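Local structure of cell division control protein Cdc48 (Mycobacterium smegmatis, 5E7P) at residues E476-M490 against C530-S542. The protein probably binds and hydrolyses ATP as a Cdc48-type AAA ATPase with two nucleotide-binding AAA modules. Residues are numbered along the deposited sequence; the frame is centred on the assembly and turned at random.
Sequences EVSVGSVTLDDVGDM and CGKTFVVRALASS. With ADP (adenosine-5'-diphosphate), chain D.
The Phe-534 ring sits between the nucleotide and the loop 476-490: the ADP ribose covers one face, with C2' 3.8 Å above its plane, while Val-482 and Val-487 approach obliquely. Val-482 CG1 lies 3.5 Å from Phe-534 CE1, and Val-487 CG2 packs equally close to CE2; the same two methyls also meet Ala-538 CB. CG anti to the backbone N (chi1 -168°) brings the Phe-534 ring against the ribose, while its backbone N-H donates to the alpha-phosphate oxygen O2A. Met-490, bent at its thioether, lays CE beside Val-535 CB (3.7 Å), against the carbonyl O of Gly-531 and near ADP N6. Along the helix, extended Arg-537 reaches Glu-476, its NH2 meeting OE2 at 2.7 Å from above the carboxylate plane; the two flat groups stand 83° apart, and this salt bridge is poorly ordered on the glutamate side. Water 1 links Gly-480 N and Val-482 N to Ser-541 OG. Gly-488 holds the adenine through both backbone groups, accepting from N6 at 2.6 Å and donating to N1. Adenine-binding loop, P-loop (Walker A) with Lys-532 and Thr-533, and the helix that follows together build part of the nucleotide pocket of a AAA domain.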
loop_
_atom_site.group_PDB
_atom_site.type_symbol
_atom_site.label_atom_id
_atom_site.label_comp_id
_atom_site.label_asym_id
_atom_site.label_seq_id
_atom_site.Cartn_x
_atom_site.Cartn_y
_atom_site.Cartn_z
ATOM N N GLU A 476 -7.394 -3.051 -1.848
ATOM C CA GLU A 476 -6.477 -3.531 -2.875
ATOM C C GLU A 476 -5.875 -2.355 -3.645
ATOM O O GLU A 476 -5.975 -1.206 -3.208
ATOM C CB GLU A 476 -7.193 -4.502 -3.821
ATOM C CG GLU A 476 -6.302 -5.592 -4.411
ATOM C CD GLU A 476 -7.094 -6.662 -5.140
ATOM O OE1 GLU A 476 -8.152 -7.076 -4.622
ATOM O OE2 GLU A 476 -6.667 -7.083 -6.235
ATOM N N VAL A 477 -5.246 -2.655 -4.782
ATOM C CA VAL A 477 -4.522 -1.672 -5.598
ATOM C C VAL A 477 -3.277 -1.126 -4.874
ATOM O O VAL A 477 -2.521 -0.317 -5.414
ATOM C CB VAL A 477 -5.448 -0.539 -6.118
ATOM C CG1 VAL A 477 -4.786 0.224 -7.249
ATOM C CG2 VAL A 477 -6.763 -1.122 -6.609
ATOM N N SER A 478 -3.065 -1.589 -3.646
ATOM C CA SER A 478 -1.822 -1.341 -2.932
ATOM C C SER A 478 -0.912 -2.550 -3.103
ATOM O O SER A 478 -1.300 -3.676 -2.789
ATOM C CB SER A 478 -2.088 -1.090 -1.447
ATOM O OG SER A 478 -2.832 0.101 -1.254
ATOM N N VAL A 479 0.290 -2.313 -3.616
ATOM C CA VAL A 479 1.261 -3.379 -3.829
ATOM C C VAL A 479 1.574 -4.073 -2.510
ATOM O O VAL A 479 2.025 -3.437 -1.560
ATOM C CB VAL A 479 2.564 -2.828 -4.433
ATOM C CG1 VAL A 479 3.487 -3.963 -4.830
ATOM C CG2 VAL A 479 2.255 -1.954 -5.632
ATOM N N GLY A 480 1.315 -5.375 -2.448
ATOM C CA GLY A 480 1.571 -6.141 -1.242
ATOM C C GLY A 480 0.314 -6.609 -0.532
ATOM O O GLY A 480 0.381 -7.440 0.373
ATOM N N SER A 481 -0.836 -6.080 -0.940
ATOM C CA SER A 481 -2.104 -6.447 -0.319
ATOM C C SER A 481 -2.522 -7.854 -0.730
ATOM O O SER A 481 -3.217 -8.544 0.012
ATOM C CB SER A 481 -3.203 -5.443 -0.677
ATOM O OG SER A 481 -3.546 -5.520 -2.049
ATOM N N VAL A 482 -2.090 -8.272 -1.914
ATOM C CA VAL A 482 -2.403 -9.603 -2.416
ATOM C C VAL A 482 -1.135 -10.423 -2.606
ATOM O O VAL A 482 -0.177 -9.957 -3.215
ATOM C CB VAL A 482 -3.140 -9.529 -3.763
ATOM C CG1 VAL A 482 -3.464 -10.929 -4.263
ATOM C CG2 VAL A 482 -4.405 -8.703 -3.627
ATOM N N THR A 483 -1.132 -11.645 -2.082
ATOM C CA THR A 483 -0.024 -12.569 -2.297
ATOM C C THR A 483 -0.528 -13.819 -3.012
ATOM O O THR A 483 -1.735 -14.049 -3.084
ATOM C CB THR A 483 0.637 -12.980 -0.971
ATOM O OG1 THR A 483 -0.185 -13.942 -0.300
ATOM C CG2 THR A 483 0.838 -11.767 -0.075
ATOM N N LEU A 484 0.393 -14.626 -3.535
ATOM C CA LEU A 484 0.024 -15.811 -4.313
ATOM C C LEU A 484 -0.808 -16.821 -3.527
ATOM O O LEU A 484 -1.542 -17.614 -4.115
ATOM C CB LEU A 484 1.265 -16.493 -4.897
ATOM C CG LEU A 484 1.912 -15.787 -6.090
ATOM C CD1 LEU A 484 3.167 -16.516 -6.535
ATOM C CD2 LEU A 484 0.926 -15.667 -7.241
ATOM N N ASP A 485 -0.693 -16.786 -2.202
ATOM C CA ASP A 485 -1.460 -17.683 -1.340
ATOM C C ASP A 485 -2.944 -17.319 -1.337
ATOM O O ASP A 485 -3.804 -18.188 -1.207
ATOM C CB ASP A 485 -0.908 -17.668 0.089
ATOM N N ASP A 486 -3.235 -16.030 -1.484
ATOM C CA ASP A 486 -4.612 -15.546 -1.516
ATOM C C ASP A 486 -5.275 -15.894 -2.845
ATOM O O ASP A 486 -6.493 -15.781 -2.998
ATOM C CB ASP A 486 -4.650 -14.036 -1.286
ATOM C CG ASP A 486 -3.965 -13.626 0.005
ATOM O OD1 ASP A 486 -4.136 -14.335 1.021
ATOM O OD2 ASP A 486 -3.249 -12.601 0.002
ATOM N N VAL A 487 -4.460 -16.316 -3.803
ATOM C CA VAL A 487 -4.951 -16.720 -5.110
ATOM C C VAL A 487 -5.183 -18.222 -5.147
ATOM O O VAL A 487 -4.236 -19.008 -5.076
ATOM C CB VAL A 487 -3.949 -16.361 -6.220
ATOM C CG1 VAL A 487 -4.349 -17.024 -7.522
ATOM C CG2 VAL A 487 -3.845 -14.853 -6.383
ATOM N N GLY A 488 -6.448 -18.619 -5.246
ATOM C CA GLY A 488 -6.793 -20.020 -5.390
ATOM C C GLY A 488 -6.578 -20.471 -6.819
ATOM O O GLY A 488 -6.870 -19.726 -7.755
ATOM N N ASP A 489 -6.054 -21.683 -6.985
ATOM C CA ASP A 489 -5.809 -22.256 -8.309
ATOM C C ASP A 489 -4.767 -21.463 -9.120
ATOM O O ASP A 489 -3.684 -21.158 -8.620
ATOM C CB ASP A 489 -7.133 -22.411 -9.080
ATOM C CG ASP A 489 -6.952 -23.057 -10.442
ATOM O OD1 ASP A 489 -6.441 -24.197 -10.511
ATOM O OD2 ASP A 489 -7.270 -22.376 -11.445
ATOM N N MET A 490 -5.123 -21.133 -10.360
ATOM C CA MET A 490 -4.242 -20.551 -11.368
ATOM C C MET A 490 -2.845 -21.180 -11.446
ATOM O O MET A 490 -1.858 -20.490 -11.687
ATOM C CB MET A 490 -4.197 -19.030 -11.220
ATOM C CG MET A 490 -5.584 -18.413 -11.323
ATOM S SD MET A 490 -5.588 -16.699 -11.854
ATOM C CE MET A 490 -6.034 -15.890 -10.328
ATOM N N CYS A 530 -11.838 -13.993 -13.630
ATOM C CA CYS A 530 -11.063 -15.229 -13.682
ATOM C C CYS A 530 -9.637 -15.051 -13.169
ATOM O O CYS A 530 -8.832 -15.983 -13.211
ATOM C CB CYS A 530 -11.058 -15.800 -15.096
ATOM S SG CYS A 530 -12.678 -16.359 -15.641
ATOM N N GLY A 531 -9.329 -13.849 -12.694
ATOM C CA GLY A 531 -8.083 -13.600 -11.988
ATOM C C GLY A 531 -6.903 -13.089 -12.794
ATOM O O GLY A 531 -5.789 -13.033 -12.278
ATOM N N LYS A 532 -7.136 -12.714 -14.049
ATOM C CA LYS A 532 -6.060 -12.207 -14.896
ATOM C C LYS A 532 -5.397 -10.963 -14.304
ATOM O O LYS A 532 -4.200 -10.754 -14.473
ATOM C CB LYS A 532 -6.556 -11.934 -16.317
ATOM C CG LYS A 532 -7.926 -11.299 -16.385
ATOM C CD LYS A 532 -8.187 -10.709 -17.756
ATOM C CE LYS A 532 -7.423 -9.405 -17.941
ATOM N NZ LYS A 532 -7.927 -8.321 -17.042
ATOM N N THR A 533 -6.173 -10.146 -13.600
ATOM C CA THR A 533 -5.615 -8.997 -12.895
ATOM C C THR A 533 -5.175 -9.391 -11.485
ATOM O O THR A 533 -4.110 -8.985 -11.012
ATOM C CB THR A 533 -6.624 -7.825 -12.835
ATOM O OG1 THR A 533 -6.770 -7.253 -14.141
ATOM C CG2 THR A 533 -6.144 -6.744 -11.875
ATOM N N PHE A 534 -6.000 -10.198 -10.829
ATOM C CA PHE A 534 -5.753 -10.639 -9.461
ATOM C C PHE A 534 -4.390 -11.313 -9.302
ATOM O O PHE A 534 -3.656 -11.034 -8.354
ATOM C CB PHE A 534 -6.868 -11.592 -9.020
ATOM C CG PHE A 534 -6.875 -11.884 -7.548
ATOM C CD1 PHE A 534 -6.793 -10.857 -6.624
ATOM C CD2 PHE A 534 -6.989 -13.182 -7.089
ATOM C CE1 PHE A 534 -6.809 -11.122 -5.268
ATOM C CE2 PHE A 534 -7.006 -13.454 -5.735
ATOM C CZ PHE A 534 -6.912 -12.421 -4.824
ATOM N N VAL A 535 -4.054 -12.197 -10.235
ATOM C CA VAL A 535 -2.804 -12.943 -10.153
ATOM C C VAL A 535 -1.570 -12.059 -10.393
ATOM O O VAL A 535 -0.498 -12.325 -9.850
ATOM C CB VAL A 535 -2.807 -14.163 -11.104
ATOM C CG1 VAL A 535 -2.657 -13.726 -12.556
ATOM C CG2 VAL A 535 -1.711 -15.138 -10.714
ATOM N N VAL A 536 -1.728 -11.003 -11.187
ATOM C CA VAL A 536 -0.634 -10.072 -11.445
ATOM C C VAL A 536 -0.296 -9.292 -10.181
ATOM O O VAL A 536 0.872 -9.060 -9.873
ATOM C CB VAL A 536 -0.983 -9.085 -12.577
ATOM C CG1 VAL A 536 0.102 -8.034 -12.728
ATOM C CG2 VAL A 536 -1.167 -9.825 -13.878
ATOM N N ARG A 537 -1.328 -8.895 -9.445
ATOM C CA ARG A 537 -1.137 -8.173 -8.193
ATOM C C ARG A 537 -0.487 -9.061 -7.139
ATOM O O ARG A 537 0.294 -8.588 -6.318
ATOM C CB ARG A 537 -2.470 -7.624 -7.683
ATOM C CG ARG A 537 -2.968 -6.414 -8.458
ATOM C CD ARG A 537 -4.405 -6.097 -8.109
ATOM N NE ARG A 537 -4.890 -4.876 -8.746
ATOM C CZ ARG A 537 -6.166 -4.503 -8.752
ATOM N NH1 ARG A 537 -6.534 -3.374 -9.346
ATOM N NH2 ARG A 537 -7.078 -5.264 -8.160
ATOM N N ALA A 538 -0.813 -10.348 -7.167
ATOM C CA ALA A 538 -0.209 -11.310 -6.254
ATOM C C ALA A 538 1.254 -11.516 -6.626
ATOM O O ALA A 538 2.122 -11.633 -5.761
ATOM C CB ALA A 538 -0.959 -12.627 -6.307
ATOM N N LEU A 539 1.509 -11.559 -7.928
ATOM C CA LEU A 539 2.849 -11.724 -8.471
ATOM C C LEU A 539 3.717 -10.525 -8.114
ATOM O O LEU A 539 4.906 -10.662 -7.816
ATOM C CB LEU A 539 2.764 -11.850 -9.991
ATOM C CG LEU A 539 4.001 -12.336 -10.737
ATOM C CD1 LEU A 539 4.146 -13.848 -10.578
ATOM C CD2 LEU A 539 3.920 -11.940 -12.205
ATOM N N ALA A 540 3.104 -9.347 -8.138
ATOM C CA ALA A 540 3.820 -8.093 -7.934
ATOM C C ALA A 540 4.105 -7.798 -6.465
ATOM O O ALA A 540 4.518 -6.696 -6.129
ATOM C CB ALA A 540 3.042 -6.942 -8.558
ATOM N N SER A 541 3.881 -8.773 -5.592
ATOM C CA SER A 541 4.126 -8.578 -4.168
ATOM C C SER A 541 5.326 -9.383 -3.710
ATOM O O SER A 541 5.582 -9.501 -2.513
ATOM C CB SER A 541 2.901 -8.987 -3.355
ATOM O OG SER A 541 1.758 -8.269 -3.777
ATOM N N SER A 542 6.053 -9.942 -4.671
ATOM C CA SER A 542 7.196 -10.802 -4.383
ATOM C C SER A 542 8.325 -10.077 -3.653
ATOM O O SER A 542 8.970 -10.650 -2.775
ATOM C CB SER A 542 7.728 -11.414 -5.681
ATOM O OG SER A 542 6.706 -12.108 -6.376
HETATM P PB ADP D . -11.095 -9.078 -14.321
HETATM O O1B ADP D . -12.579 -9.062 -14.045
HETATM O O2B ADP D . -10.578 -7.761 -14.846
HETATM O O3B ADP D . -10.622 -10.284 -15.100
HETATM P PA ADP D . -10.035 -10.561 -12.107
HETATM O O1A ADP D . -10.381 -11.729 -12.999
HETATM O O2A ADP D . -8.634 -10.399 -11.583
HETATM O O3A ADP D . -10.440 -9.184 -12.846
HETATM O "O5'" ADP D . -10.997 -10.636 -10.818
HETATM C "C5'" ADP D . -10.832 -9.746 -9.717
HETATM C "C4'" ADP D . -11.475 -10.365 -8.479
HETATM O "O4'" ADP D . -11.881 -11.714 -8.736
HETATM C "C3'" ADP D . -10.502 -10.412 -7.313
HETATM O "O3'" ADP D . -10.779 -9.367 -6.378
HETATM C "C2'" ADP D . -10.705 -11.769 -6.670
HETATM O "O2'" ADP D . -11.386 -11.629 -5.419
HETATM C "C1'" ADP D . -11.564 -12.573 -7.634
HETATM N N9 ADP D . -10.758 -13.719 -8.117
HETATM C C8 ADP D . -10.388 -13.925 -9.395
HETATM N N7 ADP D . -9.652 -15.058 -9.519
HETATM C C5 ADP D . -9.541 -15.601 -8.294
HETATM C C6 ADP D . -8.894 -16.803 -7.720
HETATM N N6 ADP D . -8.206 -17.663 -8.508
HETATM N N1 ADP D . -9.014 -17.009 -6.390
HETATM C C2 ADP D . -9.695 -16.152 -5.606
HETATM N N3 ADP D . -10.309 -15.042 -6.057
HETATM C C4 ADP D . -10.271 -14.716 -7.372
HETATM O O HOH W 1 -0.602 -6.890 -4.110
HETATM O O HOH W 2 3.399 -13.080 -3.616
#